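Local coordinates for twitching motility pilus retraction protein (Geobacter sulfurreducens PCA, PDB 5ZFQ) that probably hydrolyses ATP to power retraction of type IV pili, working as a six-subunit motor at the pilus base, at residues Ile170-Ile173 with Asn174-His178; Leu33-Leu36 with Val37-Gly41. One frame throughout, in Å; residues are numbered along the deposited sequence.

Contact 1 (Ile170-Ile173 with Asn174-His178); sequences IDKI and NTERH
K172 and E176 sit one turn apart on the last turns of helix 162-176, and their charged ends meet in a salt bridge. The lysine runs out extended and bends only at its last torsion (chi4 63°), which swings NZ onto E176 OE2 at 2.6 Å. The ammonium comes in on the syn side of that oxygen, 24° out of the carboxylate plane. E176 is exposed, so this is the loose, solvent-facing side of the turn, with E146 giving the lysine a weak, long second ion pair.

The opposite character belongs to I173, buried against L249 of strand 249-254 and I181 of strand 180-185. Its CG2 lies 3.8 Å from R177 CD, and CG1 sits over one face of the R177 guanidinium. That group is tied down through NH2, which donates to the carbonyl of K147. The backbone closes the turn as R177 N donates a hydrogen bond to I173 O at 2.8 Å, although R177 has already left helical angles.

On the other flank of K172 and E176, T175 bonds back to the turn before it. D171 O takes two bonds, from T175 OG1 at 2.8 Å and from T175 N at 3.0 Å, the two donors arriving from opposite faces of its carbonyl plane. A water oxygen links two side chains, donating to D171 OD1 at 2.8 Å and accepting from N174 ND2 at 3.0 Å. D171 also forms a salt bridge with K195, and N174 bonds the backbone of P193, K195 and C197, so this face of the helix is pinned to the loop beyond.

The arrangement is the C-terminal end of a helix in a strand-loop-helix unit, consistent with the helix that follows the P-loop in a RecA-like ATPase domain.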
loop_
_atom_site.group_PDB
_atom_site.type_symbol
_atom_site.label_atom_id
_atom_site.label_comp_id
_atom_site.label_asym_id
_atom_site.label_seq_id
_atom_site.Cartn_x
_atom_site.Cartn_y
_atom_site.Cartn_z
ATOM N N ILE A 170 -25.303 -31.966 0.621
ATOM C CA ILE A 170 -26.352 -31.020 0.952
ATOM C C ILE A 170 -27.723 -31.606 0.651
ATOM O O ILE A 170 -28.665 -31.426 1.445
ATOM C CB ILE A 170 -26.150 -29.687 0.206
ATOM C CG1 ILE A 170 -24.976 -28.928 0.846
ATOM C CG2 ILE A 170 -27.401 -28.833 0.272
ATOM C CD1 ILE A 170 -24.293 -27.960 -0.064
ATOM N N ASP A 171 -27.830 -32.326 -0.465
ATOM C CA ASP A 171 -29.072 -32.989 -0.827
ATOM C C ASP A 171 -29.521 -33.937 0.277
ATOM O O ASP A 171 -30.703 -33.980 0.634
ATOM C CB ASP A 171 -28.915 -33.763 -2.133
ATOM C CG ASP A 171 -30.214 -34.401 -2.594
ATOM O OD1 ASP A 171 -31.282 -33.741 -2.570
ATOM O OD2 ASP A 171 -30.170 -35.584 -2.979
ATOM N N LYS A 172 -28.570 -34.701 0.812
ATOM C CA LYS A 172 -28.864 -35.653 1.867
ATOM C C LYS A 172 -29.327 -34.924 3.131
ATOM O O LYS A 172 -30.259 -35.378 3.813
ATOM C CB LYS A 172 -27.644 -36.517 2.166
ATOM C CG LYS A 172 -27.884 -37.504 3.304
ATOM C CD LYS A 172 -26.604 -38.235 3.718
ATOM C CE LYS A 172 -26.876 -39.275 4.806
ATOM N NZ LYS A 172 -27.790 -40.396 4.369
ATOM N N ILE A 173 -28.679 -33.798 3.431
ATOM C CA ILE A 173 -29.012 -33.004 4.592
ATOM C C ILE A 173 -30.409 -32.429 4.459
ATOM O O ILE A 173 -31.223 -32.517 5.379
ATOM C CB ILE A 173 -28.005 -31.867 4.778
ATOM C CG1 ILE A 173 -26.649 -32.432 5.189
ATOM C CG2 ILE A 173 -28.501 -30.845 5.807
ATOM C CD1 ILE A 173 -25.548 -31.399 5.208
ATOM N N ASN A 174 -30.659 -31.829 3.301
ATOM C CA ASN A 174 -31.941 -31.259 2.937
ATOM C C ASN A 174 -33.088 -32.272 2.999
ATOM O O ASN A 174 -34.256 -31.905 3.245
ATOM C CB ASN A 174 -31.819 -30.679 1.524
ATOM C CG ASN A 174 -33.066 -29.946 1.054
ATOM O OD1 ASN A 174 -33.897 -29.514 1.844
ATOM N ND2 ASN A 174 -33.194 -29.815 -0.257
ATOM N N THR A 175 -32.752 -33.541 2.752
ATOM C CA THR A 175 -33.718 -34.631 2.776
ATOM C C THR A 175 -34.017 -35.079 4.213
ATOM O O THR A 175 -35.163 -35.395 4.560
ATOM C CB THR A 175 -33.219 -35.866 1.955
ATOM O OG1 THR A 175 -33.039 -35.507 0.574
ATOM C CG2 THR A 175 -34.219 -37.017 2.031
ATOM N N GLU A 176 -32.984 -35.092 5.052
ATOM C CA GLU A 176 -33.096 -35.707 6.369
ATOM C C GLU A 176 -33.342 -34.729 7.518
ATOM O O GLU A 176 -34.004 -35.089 8.483
ATOM C CB GLU A 176 -31.839 -36.527 6.665
ATOM C CG GLU A 176 -31.646 -37.728 5.763
ATOM C CD GLU A 176 -30.353 -38.488 6.057
ATOM O OE1 GLU A 176 -29.638 -38.149 7.039
ATOM O OE2 GLU A 176 -30.051 -39.429 5.292
ATOM N N ARG A 177 -32.824 -33.504 7.433
ATOM C CA ARG A 177 -32.919 -32.580 8.571
ATOM C C ARG A 177 -34.024 -31.529 8.450
ATOM O O ARG A 177 -34.622 -31.366 7.401
ATOM C CB ARG A 177 -31.578 -31.869 8.783
ATOM C CG ARG A 177 -30.437 -32.818 9.036
ATOM C CD ARG A 177 -29.108 -32.132 9.279
ATOM N NE ARG A 177 -28.018 -33.053 8.969
ATOM C CZ ARG A 177 -26.754 -32.891 9.343
ATOM N NH1 ARG A 177 -26.387 -31.838 10.058
ATOM N NH2 ARG A 177 -25.848 -33.797 9.009
ATOM N N HIS A 178 -34.287 -30.810 9.532
ATOM C CA HIS A 178 -35.157 -29.642 9.461
ATOM C C HIS A 178 -34.363 -28.375 9.792
ATOM O O HIS A 178 -34.609 -27.703 10.809
ATOM C CB HIS A 178 -36.350 -29.795 10.398
ATOM C CG HIS A 178 -37.126 -31.051 10.164
ATOM N ND1 HIS A 178 -36.807 -32.246 10.777
ATOM C CD2 HIS A 178 -38.180 -31.308 9.352
ATOM C CE1 HIS A 178 -37.646 -33.181 10.367
ATOM N NE2 HIS A 178 -38.486 -32.639 9.502
HETATM O O HOH W 1 -31.644 -30.997 -2.589
#

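Contact 2 (Leu33-Leu36 with Val37-Gly41)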
loop_
_atom_site.group_PDB
_atom_site.type_symbol
_atom_site.label_atom_id
_atom_site.label_comp_id
_atom_site.label_asym_id
_atom_site.label_seq_id
_atom_site.Cartn_x
_atom_site.Cartn_y
_atom_site.Cartn_z
ATOM N N LEU A 33 -31.462 -24.980 -27.091
ATOM C CA LEU A 33 -31.288 -25.604 -25.784
ATOM C C LEU A 33 -32.187 -26.820 -25.687
ATOM O O LEU A 33 -31.823 -27.830 -25.076
ATOM C CB LEU A 33 -31.593 -24.611 -24.659
ATOM C CG LEU A 33 -30.661 -23.392 -24.573
ATOM C CD1 LEU A 33 -31.339 -22.245 -23.822
ATOM C CD2 LEU A 33 -29.354 -23.791 -23.903
ATOM N N THR A 34 -33.370 -26.712 -26.293
ATOM C CA THR A 34 -34.298 -27.824 -26.321
ATOM C C THR A 34 -33.583 -28.968 -27.008
ATOM O O THR A 34 -33.527 -30.078 -26.494
ATOM C CB THR A 34 -35.603 -27.468 -27.041
ATOM O OG1 THR A 34 -36.339 -26.527 -26.249
ATOM C CG2 THR A 34 -36.455 -28.710 -27.237
ATOM N N GLU A 35 -32.994 -28.666 -28.153
ATOM C CA GLU A 35 -32.188 -29.634 -28.882
ATOM C C GLU A 35 -31.088 -30.242 -27.999
ATOM O O GLU A 35 -30.936 -31.471 -27.946
ATOM C CB GLU A 35 -31.574 -28.977 -30.115
ATOM C CG GLU A 35 -30.535 -29.824 -30.795
ATOM C CD GLU A 35 -31.118 -30.780 -31.815
ATOM O OE1 GLU A 35 -32.095 -31.494 -31.474
ATOM O OE2 GLU A 35 -30.579 -30.830 -32.950
ATOM N N LEU A 36 -30.344 -29.377 -27.304
ATOM C CA LEU A 36 -29.304 -29.791 -26.369
ATOM C C LEU A 36 -29.807 -30.817 -25.360
ATOM O O LEU A 36 -29.220 -31.896 -25.208
ATOM C CB LEU A 36 -28.747 -28.576 -25.629
ATOM C CG LEU A 36 -27.750 -28.849 -24.486
ATOM C CD1 LEU A 36 -26.376 -29.453 -24.938
ATOM C CD2 LEU A 36 -27.538 -27.583 -23.653
ATOM N N VAL A 37 -30.897 -30.481 -24.676
ATOM C CA VAL A 37 -31.413 -31.331 -23.609
ATOM C C VAL A 37 -31.938 -32.650 -24.170
ATOM O O VAL A 37 -31.569 -33.714 -23.675
ATOM C CB VAL A 37 -32.533 -30.633 -22.794
ATOM C CG1 VAL A 37 -33.106 -31.587 -21.760
ATOM C CG2 VAL A 37 -32.006 -29.381 -22.102
ATOM N N ASN A 38 -32.781 -32.573 -25.204
ATOM C CA ASN A 38 -33.336 -33.756 -25.862
ATOM C C ASN A 38 -32.268 -34.782 -26.232
ATOM O O ASN A 38 -32.495 -35.996 -26.119
ATOM C CB ASN A 38 -34.105 -33.365 -27.122
ATOM C CG ASN A 38 -35.498 -32.838 -26.827
ATOM O OD1 ASN A 38 -35.997 -32.965 -25.710
ATOM N ND2 ASN A 38 -36.130 -32.238 -27.832
ATOM N N ARG A 39 -31.100 -34.300 -26.655
ATOM C CA ARG A 39 -30.073 -35.208 -27.157
ATOM C C ARG A 39 -29.100 -35.667 -26.066
ATOM O O ARG A 39 -28.076 -36.292 -26.363
ATOM C CB ARG A 39 -29.323 -34.558 -28.321
ATOM C CG ARG A 39 -30.234 -34.293 -29.500
ATOM C CD ARG A 39 -29.473 -33.812 -30.682
ATOM N NE ARG A 39 -28.536 -34.826 -31.138
ATOM C CZ ARG A 39 -27.632 -34.598 -32.080
ATOM N NH1 ARG A 39 -27.567 -33.406 -32.649
ATOM N NH2 ARG A 39 -26.787 -35.546 -32.441
ATOM N N GLY A 40 -29.449 -35.389 -24.809
ATOM C CA GLY A 40 -28.641 -35.811 -23.682
ATOM C C GLY A 40 -27.302 -35.101 -23.665
ATOM O O GLY A 40 -26.284 -35.674 -23.266
ATOM N N GLY A 41 -27.303 -33.847 -24.104
ATOM C CA GLY A 41 -26.090 -33.060 -24.137
ATOM C C GLY A 41 -25.836 -32.349 -22.825
ATOM O O GLY A 41 -26.739 -32.228 -21.990
#
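The backbone N of G41 turns back to L36 O at 2.9 Å, a bond from beyond the helix end to a carbonyl five residues earlier. G40 makes this possible by taking a positive phi of 67°, and its own N bonds to V37 O. L36 CD1 lies against G41, 3.6 Å from its carbonyl C, on the buried side where L36 also meets F107, V124 and L44.

On the outer side E35 and R39 lie alongside each other with their chains heading in one direction. E35 is bent at chi2 (87°), which folds its carboxylate beside the arginine chain, OE1 3.6 Å from R39 CD. The charged groups barely engage: E35 OE2 and R39 NH1 form a long salt bridge at 4.0 Å, and the carboxylate and guanidinium planes stand 66° apart. With an alanine in place of E35, R39 would probably lose its carboxylate mate, distant as it is, and its CG and CD would be freer to turn. Next door, T34 CG2 rests 3.6 Å from N38 ND2, while T34 OG1 bonds back to H30 O.

Together the two nested backbone bonds and the positive-phi glycine make a Schellman motif, ending helix 29-38 just before strand 43-46 of the N-terminal antiparallel sheet.

In the fold
Contacts 1 and 2 both lie at the C-terminal ends of helices, but in two different parts of the chain. Their centres are 30 Å apart and their nearest atoms about 19 Å apart, with no touch between them. Contact 2 comes first along the chain and leads from a helix into the antiparallel N-terminal sheet, consistent with the PAS-like N-terminal domain of PilT relatives. Contact 1 leads from the helix after the probable P-loop into strand 180-185 of the mixed ATPase sheet. It sits at the far end of that helix from the loop expected to hold nucleotide, whereas contact 2 packs its helix on the antiparallel sheet.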